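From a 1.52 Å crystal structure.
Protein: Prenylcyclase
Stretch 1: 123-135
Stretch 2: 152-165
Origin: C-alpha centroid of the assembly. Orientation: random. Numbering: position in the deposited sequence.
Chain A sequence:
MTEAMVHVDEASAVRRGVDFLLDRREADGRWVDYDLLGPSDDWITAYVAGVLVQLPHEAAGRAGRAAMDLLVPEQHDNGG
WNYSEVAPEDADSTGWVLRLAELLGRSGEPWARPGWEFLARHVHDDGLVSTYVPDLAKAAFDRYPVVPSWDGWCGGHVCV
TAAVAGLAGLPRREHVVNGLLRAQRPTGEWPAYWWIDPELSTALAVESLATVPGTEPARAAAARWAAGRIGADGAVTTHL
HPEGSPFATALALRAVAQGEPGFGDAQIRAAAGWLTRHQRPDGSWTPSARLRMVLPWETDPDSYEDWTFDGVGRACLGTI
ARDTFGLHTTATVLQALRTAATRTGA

Stretch 1, residues 123-135: VHDDGLVSTYVPD
Stretch 2 (152-165) GWCGGHVCVTAAVA

After Val 123, a type I turn runs from His 124 to Gly 127; Leu 128 to Ser 130 are extended, Thr 131 is a helical kink, and Tyr 132 and Val 133 are extended again. Gly 127 sits at phi 97°, where a CB would jam against the preceding carbonyl. Stretch 2 starts with a type I turn, Gly 152 to Gly 155, and enters a helix at Val 158, with His 157 as N-cap. The two stretches run antiparallel here: Ser 130 CA lies 4.2 Å from Gly 156 CA.

Gly 156 is the hollow. Leu 128 (m, t) packs its CB 3.7 Å from Gly 156 CA, where a CB would clash with it. Val 129 (t) spans the helix side, with CG1 4.2 Å from Val 160 CG1 and CG2 3.7 Å from Val 164 CG2.

Thr 161 (m) suits its place: its OG1 accepts from Val 129 N (2.9 Å) and donates to His 157 O (2.7 Å). His 157 N donates to Val 129 O (2.9 Å). The His 157 ring (m) is held at both nitrogens: ND1 hydrogen-bonds Thr 131 (m) OG1 at 2.7 Å, and NE2 donates to Gly 152 O (2.8 Å). His 124 (m) NE2 donates to Cys 154 O (2.9 Å).

Tyr 132 (m) CE2 meets Trp 153 (m) CE3 at 3.6 Å; the near-parallel rings are slid apart. Cys 154 (m) places its SG 3.9 Å from Pro 134 CD. The contact buries 737 Å², both sides summed.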

ATOM      1  N   VAL A 123      -9.016   8.161 -13.311  1.00 17.35           N
ATOM      2  CA  VAL A 123      -7.952   9.112 -13.630  1.00 17.78           C
ATOM      3  C   VAL A 123      -8.516  10.508 -13.824  1.00 18.35           C
ATOM      4  O   VAL A 123      -9.423  10.716 -14.657  1.00 22.37           O
ATOM      5  CB  VAL A 123      -7.200   8.667 -14.877  1.00 18.26           C
ATOM      6  CG1 VAL A 123      -6.149   9.733 -15.289  1.00 20.70           C
ATOM      7  CG2 VAL A 123      -6.554   7.321 -14.627  1.00 20.59           C
ATOM      8  N   HIS A 124      -8.030  11.448 -13.041  1.00 19.65           N
ATOM      9  CA  HIS A 124      -8.446  12.843 -13.101  1.00 18.81           C
ATOM     10  C   HIS A 124      -7.641  13.620 -14.149  1.00 20.41           C
ATOM     11  O   HIS A 124      -6.561  13.199 -14.629  1.00 20.53           O
ATOM     12  CB  HIS A 124      -8.268  13.524 -11.734  1.00 21.13           C
ATOM     13  CG  HIS A 124      -9.424  13.311 -10.792  1.00 24.68           C
ATOM     14  ND1 HIS A 124     -10.652  13.918 -10.978  1.00 26.42           N
ATOM     15  CD2 HIS A 124      -9.524  12.622  -9.630  1.00 26.39           C
ATOM     16  CE1 HIS A 124     -11.469  13.568  -9.998  1.00 27.07           C
ATOM     17  NE2 HIS A 124     -10.814  12.774  -9.177  1.00 24.53           N
ATOM     18  N   ASP A 125      -8.145  14.816 -14.447  1.00 23.00           N
ATOM     19  CA  ASP A 125      -7.500  15.621 -15.462  1.00 23.60           C
ATOM     20  C   ASP A 125      -6.137  16.119 -15.025  1.00 26.31           C
ATOM     21  O   ASP A 125      -5.312  16.461 -15.884  1.00 25.51           O
ATOM     22  CB  ASP A 125      -8.397  16.818 -15.811  1.00 26.11           C
ATOM     23  CG  ASP A 125      -9.662  16.392 -16.556  1.00 29.90           C
ATOM     24  OD1 ASP A 125      -9.725  15.242 -17.088  1.00 32.72           O
ATOM     25  OD2 ASP A 125     -10.590  17.222 -16.630  1.00 40.13           O
ATOM     26  N   ASP A 126      -5.853  16.182 -13.720  1.00 22.18           N
ATOM     27  CA  ASP A 126      -4.519  16.577 -13.278  1.00 21.98           C
ATOM     28  C   ASP A 126      -3.574  15.393 -13.186  1.00 24.38           C
ATOM     29  O   ASP A 126      -2.402  15.569 -12.806  1.00 25.79           O
ATOM     30  CB  ASP A 126      -4.561  17.305 -11.928  1.00 27.15           C
ATOM     31  CG  ASP A 126      -5.098  16.431 -10.773  1.00 23.75           C
ATOM     32  OD1 ASP A 126      -5.501  15.269 -11.001  1.00 24.03           O
ATOM     33  OD2 ASP A 126      -5.153  16.946  -9.630  1.00 31.32           O
ATOM     34  N   GLY A 127      -4.048  14.212 -13.545  1.00 18.60           N
ATOM     35  CA  GLY A 127      -3.178  13.052 -13.563  1.00 19.60           C
ATOM     36  C   GLY A 127      -3.262  12.197 -12.324  1.00 21.77           C
ATOM     37  O   GLY A 127      -2.835  11.048 -12.369  1.00 20.69           O
ATOM     38  N   LEU A 128      -3.815  12.720 -11.233  1.00 18.15           N
ATOM     39  CA  LEU A 128      -4.004  11.857 -10.068  1.00 16.80           C
ATOM     40  C   LEU A 128      -5.165  10.893 -10.247  1.00 16.37           C
ATOM     41  O   LEU A 128      -6.103  11.106 -11.031  1.00 19.18           O
ATOM     42  CB  LEU A 128      -4.246  12.685  -8.822  1.00 15.37           C
ATOM     43  CG  LEU A 128      -3.073  13.629  -8.514  1.00 18.05           C
ATOM     44  CD1 LEU A 128      -3.410  14.380  -7.209  1.00 21.29           C
ATOM     45  CD2 LEU A 128      -1.734  12.909  -8.415  1.00 18.42           C
ATOM     46  N   VAL A 129      -5.092   9.791  -9.500  1.00 15.18           N
ATOM     47  CA  VAL A 129      -6.075   8.728  -9.500  1.00 15.44           C
ATOM     48  C   VAL A 129      -6.878   8.802  -8.211  1.00 15.42           C
ATOM     49  O   VAL A 129      -6.292   8.894  -7.124  1.00 16.22           O
ATOM     50  CB  VAL A 129      -5.388   7.362  -9.621  1.00 14.54           C
ATOM     51  CG1 VAL A 129      -6.384   6.250  -9.662  1.00 15.91           C
ATOM     52  CG2 VAL A 129      -4.508   7.303 -10.911  1.00 17.61           C
ATOM     53  N   SER A 130      -8.205   8.810  -8.334  1.00 15.59           N
ATOM     54  CA  SER A 130      -9.029   8.792  -7.140  1.00 14.16           C
ATOM     55  C   SER A 130      -9.259   7.364  -6.676  1.00 15.74           C
ATOM     56  O   SER A 130      -9.242   6.415  -7.451  1.00 16.19           O
ATOM     57  CB  SER A 130     -10.396   9.453  -7.369  1.00 15.96           C
ATOM     58  OG  SER A 130     -11.135   8.772  -8.388  1.00 18.63           O
ATOM     59  N   THR A 131      -9.614   7.219  -5.378  1.00 14.66           N
ATOM     60  CA  THR A 131      -9.925   5.876  -4.908  1.00 13.81           C
ATOM     61  C   THR A 131     -11.283   5.384  -5.443  1.00 14.75           C
ATOM     62  O   THR A 131     -11.466   4.178  -5.711  1.00 14.77           O
ATOM     63  CB  THR A 131      -9.918   5.899  -3.367  1.00 15.27           C
ATOM     64  OG1 THR A 131      -8.605   6.256  -2.946  1.00 15.03           O
ATOM     65  CG2 THR A 131     -10.237   4.538  -2.785  1.00 17.31           C
ATOM     66  N   TYR A 132     -12.251   6.288  -5.507  1.00 16.51           N
ATOM     67  CA  TYR A 132     -13.591   5.974  -5.955  1.00 16.67           C
ATOM     68  C   TYR A 132     -14.005   6.958  -7.049  1.00 15.96           C
ATOM     69  O   TYR A 132     -13.476   8.062  -7.159  1.00 16.89           O
ATOM     70  CB  TYR A 132     -14.611   6.113  -4.774  1.00 16.74           C
ATOM     71  CG  TYR A 132     -14.334   5.196  -3.608  1.00 16.39           C
ATOM     72  CD1 TYR A 132     -14.729   3.873  -3.620  1.00 18.34           C
ATOM     73  CD2 TYR A 132     -13.679   5.715  -2.463  1.00 18.35           C
ATOM     74  CE1 TYR A 132     -14.452   3.087  -2.512  1.00 20.94           C
ATOM     75  CE2 TYR A 132     -13.442   4.907  -1.359  1.00 20.98           C
ATOM     76  CZ  TYR A 132     -13.839   3.616  -1.422  1.00 21.47           C
ATOM     77  OH  TYR A 132     -13.538   2.888  -0.271  1.00 34.75           O
ATOM     78  N   VAL A 133     -15.065   6.562  -7.787  1.00 18.87           N
ATOM     79  CA  VAL A 133     -15.710   7.442  -8.759  1.00 20.20           C
ATOM     80  C   VAL A 133     -17.157   7.565  -8.337  1.00 22.81           C
ATOM     81  O   VAL A 133     -17.730   6.582  -7.861  1.00 25.82           O
ATOM     82  CB  VAL A 133     -15.633   6.898 -10.203  1.00 24.51           C
ATOM     83  CG1 VAL A 133     -14.203   6.922 -10.678  1.00 29.93           C
ATOM     84  CG2 VAL A 133     -16.155   5.521 -10.276  1.00 31.79           C
ATOM     85  N   PRO A 134     -17.775   8.723  -8.534  1.00 23.42           N
ATOM     86  CA  PRO A 134     -19.149   8.893  -8.023  1.00 29.42           C
ATOM     87  C   PRO A 134     -20.136   7.934  -8.668  1.00 29.63           C
ATOM     88  O   PRO A 134     -20.978   7.355  -7.977  1.00 38.38           O
ATOM     89  CB  PRO A 134     -19.466  10.354  -8.365  1.00 27.55           C
ATOM     90  CG  PRO A 134     -18.167  11.011  -8.511  1.00 33.80           C
ATOM     91  CD  PRO A 134     -17.193   9.977  -9.005  1.00 23.18           C
ATOM     92  N   ASP A 135     -20.054   7.736  -9.990  1.00 31.20           N
ATOM     93  CA  ASP A 135     -21.101   6.930 -10.617  1.00 34.82           C
ATOM     94  C   ASP A 135     -21.004   5.478 -10.187  1.00 39.38           C
ATOM     95  O   ASP A 135     -22.022   4.870  -9.841  1.00 41.05           O
ATOM     96  CB  ASP A 135     -21.059   7.053 -12.140  1.00 39.44           C
ATOM     97  CG  ASP A 135     -19.659   7.085 -12.677  1.00 52.24           C
ATOM     98  OD1 ASP A 135     -18.714   7.161 -11.861  1.00 48.96           O
ATOM     99  OD2 ASP A 135     -19.509   7.051 -13.916  1.00 60.22           O
ATOM    100  N   GLY A 152     -14.333  14.239  -1.085  1.00 20.72           N
ATOM    101  CA  GLY A 152     -12.978  13.891  -0.658  1.00 17.02           C
ATOM    102  C   GLY A 152     -12.577  12.534  -1.210  1.00 17.06           C
ATOM    103  O   GLY A 152     -11.467  12.364  -1.742  1.00 16.63           O
ATOM    104  N   TRP A 153     -13.473  11.548  -1.081  1.00 16.33           N
ATOM    105  CA  TRP A 153     -13.222  10.171  -1.485  1.00 15.83           C
ATOM    106  C   TRP A 153     -13.128  10.019  -2.992  1.00 16.88           C
ATOM    107  O   TRP A 153     -12.545   9.027  -3.467  1.00 16.34           O
ATOM    108  CB  TRP A 153     -14.308   9.240  -0.918  1.00 15.33           C
ATOM    109  CG  TRP A 153     -14.122   8.935   0.531  1.00 15.34           C
ATOM    110  CD1 TRP A 153     -13.333   9.606   1.413  1.00 16.14           C
ATOM    111  CD2 TRP A 153     -14.724   7.875   1.221  1.00 17.35           C
ATOM    112  NE1 TRP A 153     -13.424   8.984   2.667  1.00 16.33           N
ATOM    113  CE2 TRP A 153     -14.258   7.928   2.568  1.00 16.06           C
ATOM    114  CE3 TRP A 153     -15.578   6.842   0.837  1.00 22.47           C
ATOM    115  CZ2 TRP A 153     -14.641   6.988   3.526  1.00 19.44           C
ATOM    116  CZ3 TRP A 153     -15.964   5.896   1.807  1.00 24.51           C
ATOM    117  CH2 TRP A 153     -15.493   5.999   3.133  1.00 20.63           C
ATOM    118  N   CYS A 154     -13.664  10.976  -3.747  1.00 17.40           N
ATOM    119  CA  CYS A 154     -13.637  10.899  -5.204  1.00 18.02           C
ATOM    120  C   CYS A 154     -12.636  11.846  -5.803  1.00 18.91           C
ATOM    121  O   CYS A 154     -12.557  11.923  -7.041  1.00 18.10           O
ATOM    122  CB  CYS A 154     -15.049  11.177  -5.757  1.00 19.36           C
ATOM    123  SG  CYS A 154     -16.210   9.922  -5.253  1.00 21.10           S
ATOM    124  N   GLY A 155     -11.796  12.519  -4.969  1.00 18.57           N
ATOM    125  CA  GLY A 155     -10.717  13.352  -5.442  1.00 16.23           C
ATOM    126  C   GLY A 155      -9.462  12.543  -5.692  1.00 15.50           C
ATOM    127  O   GLY A 155      -9.402  11.369  -5.322  1.00 16.60           O
ATOM    128  N   GLY A 156      -8.498  13.198  -6.318  1.00 17.29           N
ATOM    129  CA  GLY A 156      -7.221  12.542  -6.595  1.00 16.61           C
ATOM    130  C   GLY A 156      -6.484  12.261  -5.296  1.00 16.12           C
ATOM    131  O   GLY A 156      -6.343  13.129  -4.441  1.00 17.85           O
ATOM    132  N   HIS A 157      -5.917  11.053  -5.204  1.00 14.15           N
ATOM    133  CA  HIS A 157      -5.247  10.622  -3.965  1.00 13.26           C
ATOM    134  C   HIS A 157      -3.819  10.239  -4.328  1.00 13.62           C
ATOM    135  O   HIS A 157      -3.596   9.312  -5.128  1.00 14.56           O
ATOM    136  CB  HIS A 157      -5.978   9.446  -3.399  1.00 13.06           C
ATOM    137  CG  HIS A 157      -7.366   9.819  -2.950  1.00 12.45           C
ATOM    138  ND1 HIS A 157      -8.426   8.959  -2.997  1.00 14.78           N
ATOM    139  CD2 HIS A 157      -7.822  10.961  -2.378  1.00 14.94           C
ATOM    140  CE1 HIS A 157      -9.520   9.575  -2.543  1.00 15.99           C
ATOM    141  NE2 HIS A 157      -9.185  10.800  -2.173  1.00 14.66           N
ATOM    142  N   VAL A 158      -2.853  10.914  -3.689  1.00 12.99           N
ATOM    143  CA  VAL A 158      -1.467  10.713  -4.102  1.00 12.90           C
ATOM    144  C   VAL A 158      -0.973   9.306  -3.732  1.00 13.98           C
ATOM    145  O   VAL A 158      -0.161   8.720  -4.460  1.00 14.55           O
ATOM    146  CB  VAL A 158      -0.571  11.812  -3.502  1.00 14.71           C
ATOM    147  CG1 VAL A 158       0.898  11.553  -3.807  1.00 16.11           C
ATOM    148  CG2 VAL A 158      -0.948  13.170  -4.058  1.00 15.80           C
ATOM    149  N   CYS A 159      -1.431   8.730  -2.605  1.00 14.31           N
ATOM    150  CA  CYS A 159      -0.994   7.367  -2.247  1.00 14.30           C
ATOM    151  C   CYS A 159      -1.495   6.303  -3.222  1.00 14.20           C
ATOM    152  O   CYS A 159      -0.753   5.388  -3.574  1.00 15.25           O
ATOM    153  CB  CYS A 159      -1.486   7.049  -0.798  1.00 14.06           C
ATOM    154  SG  CYS A 159      -3.263   7.498  -0.511  1.00 13.99           S
ATOM    155  N   VAL A 160      -2.746   6.438  -3.675  1.00 14.31           N
ATOM    156  CA  VAL A 160      -3.280   5.500  -4.664  1.00 12.23           C
ATOM    157  C   VAL A 160      -2.584   5.723  -5.987  1.00 13.63           C
ATOM    158  O   VAL A 160      -2.216   4.761  -6.675  1.00 14.36           O
ATOM    159  CB  VAL A 160      -4.796   5.719  -4.766  1.00 12.52           C
ATOM    160  CG1 VAL A 160      -5.374   4.846  -5.879  1.00 15.43           C
ATOM    161  CG2 VAL A 160      -5.457   5.408  -3.373  1.00 13.81           C
ATOM    162  N   THR A 161      -2.378   6.996  -6.349  1.00 13.78           N
ATOM    163  CA  THR A 161      -1.658   7.288  -7.599  1.00 13.79           C
ATOM    164  C   THR A 161      -0.268   6.697  -7.544  1.00 14.59           C
ATOM    165  O   THR A 161       0.207   6.094  -8.527  1.00 14.52           O
ATOM    166  CB  THR A 161      -1.573   8.783  -7.795  1.00 13.66           C
ATOM    167  OG1 THR A 161      -2.873   9.357  -7.726  1.00 14.61           O
ATOM    168  CG2 THR A 161      -0.930   9.149  -9.152  1.00 14.85           C
ATOM    169  N   ALA A 162       0.411   6.842  -6.400  1.00 13.36           N
ATOM    170  CA  ALA A 162       1.767   6.306  -6.270  1.00 14.49           C
ATOM    171  C   ALA A 162       1.803   4.812  -6.501  1.00 14.17           C
ATOM    172  O   ALA A 162       2.750   4.317  -7.109  1.00 15.55           O
ATOM    173  CB  ALA A 162       2.306   6.644  -4.859  1.00 14.39           C
ATOM    174  N   ALA A 163       0.799   4.076  -6.028  1.00 13.45           N
ATOM    175  CA  ALA A 163       0.747   2.627  -6.230  1.00 11.13           C
ATOM    176  C   ALA A 163       0.442   2.289  -7.675  1.00 14.33           C
ATOM    177  O   ALA A 163       1.190   1.504  -8.298  1.00 15.30           O
ATOM    178  CB  ALA A 163      -0.336   2.024  -5.309  1.00 14.31           C
ATOM    179  N   VAL A 164      -0.676   2.803  -8.206  1.00 14.26           N
ATOM    180  CA  VAL A 164      -1.077   2.301  -9.535  1.00 14.16           C
ATOM    181  C   VAL A 164      -0.152   2.764 -10.666  1.00 15.90           C
ATOM    182  O   VAL A 164      -0.118   2.106 -11.711  1.00 15.16           O
ATOM    183  CB  VAL A 164      -2.525   2.650  -9.853  1.00 16.00           C
ATOM    184  CG1 VAL A 164      -3.481   2.033  -8.762  1.00 16.32           C
ATOM    185  CG2 VAL A 164      -2.764   4.110 -10.044  1.00 18.84           C
ATOM    186  N   ALA A 165       0.591   3.859 -10.469  1.00 13.36           N
ATOM    187  CA  ALA A 165       1.535   4.330 -11.485  1.00 13.88           C
ATOM    188  C   ALA A 165       2.580   3.293 -11.768  1.00 16.09           C
ATOM    189  O   ALA A 165       3.244   3.375 -12.816  1.00 16.70           O
ATOM    190  CB  ALA A 165       2.242   5.591 -11.002  1.00 15.79           C
TER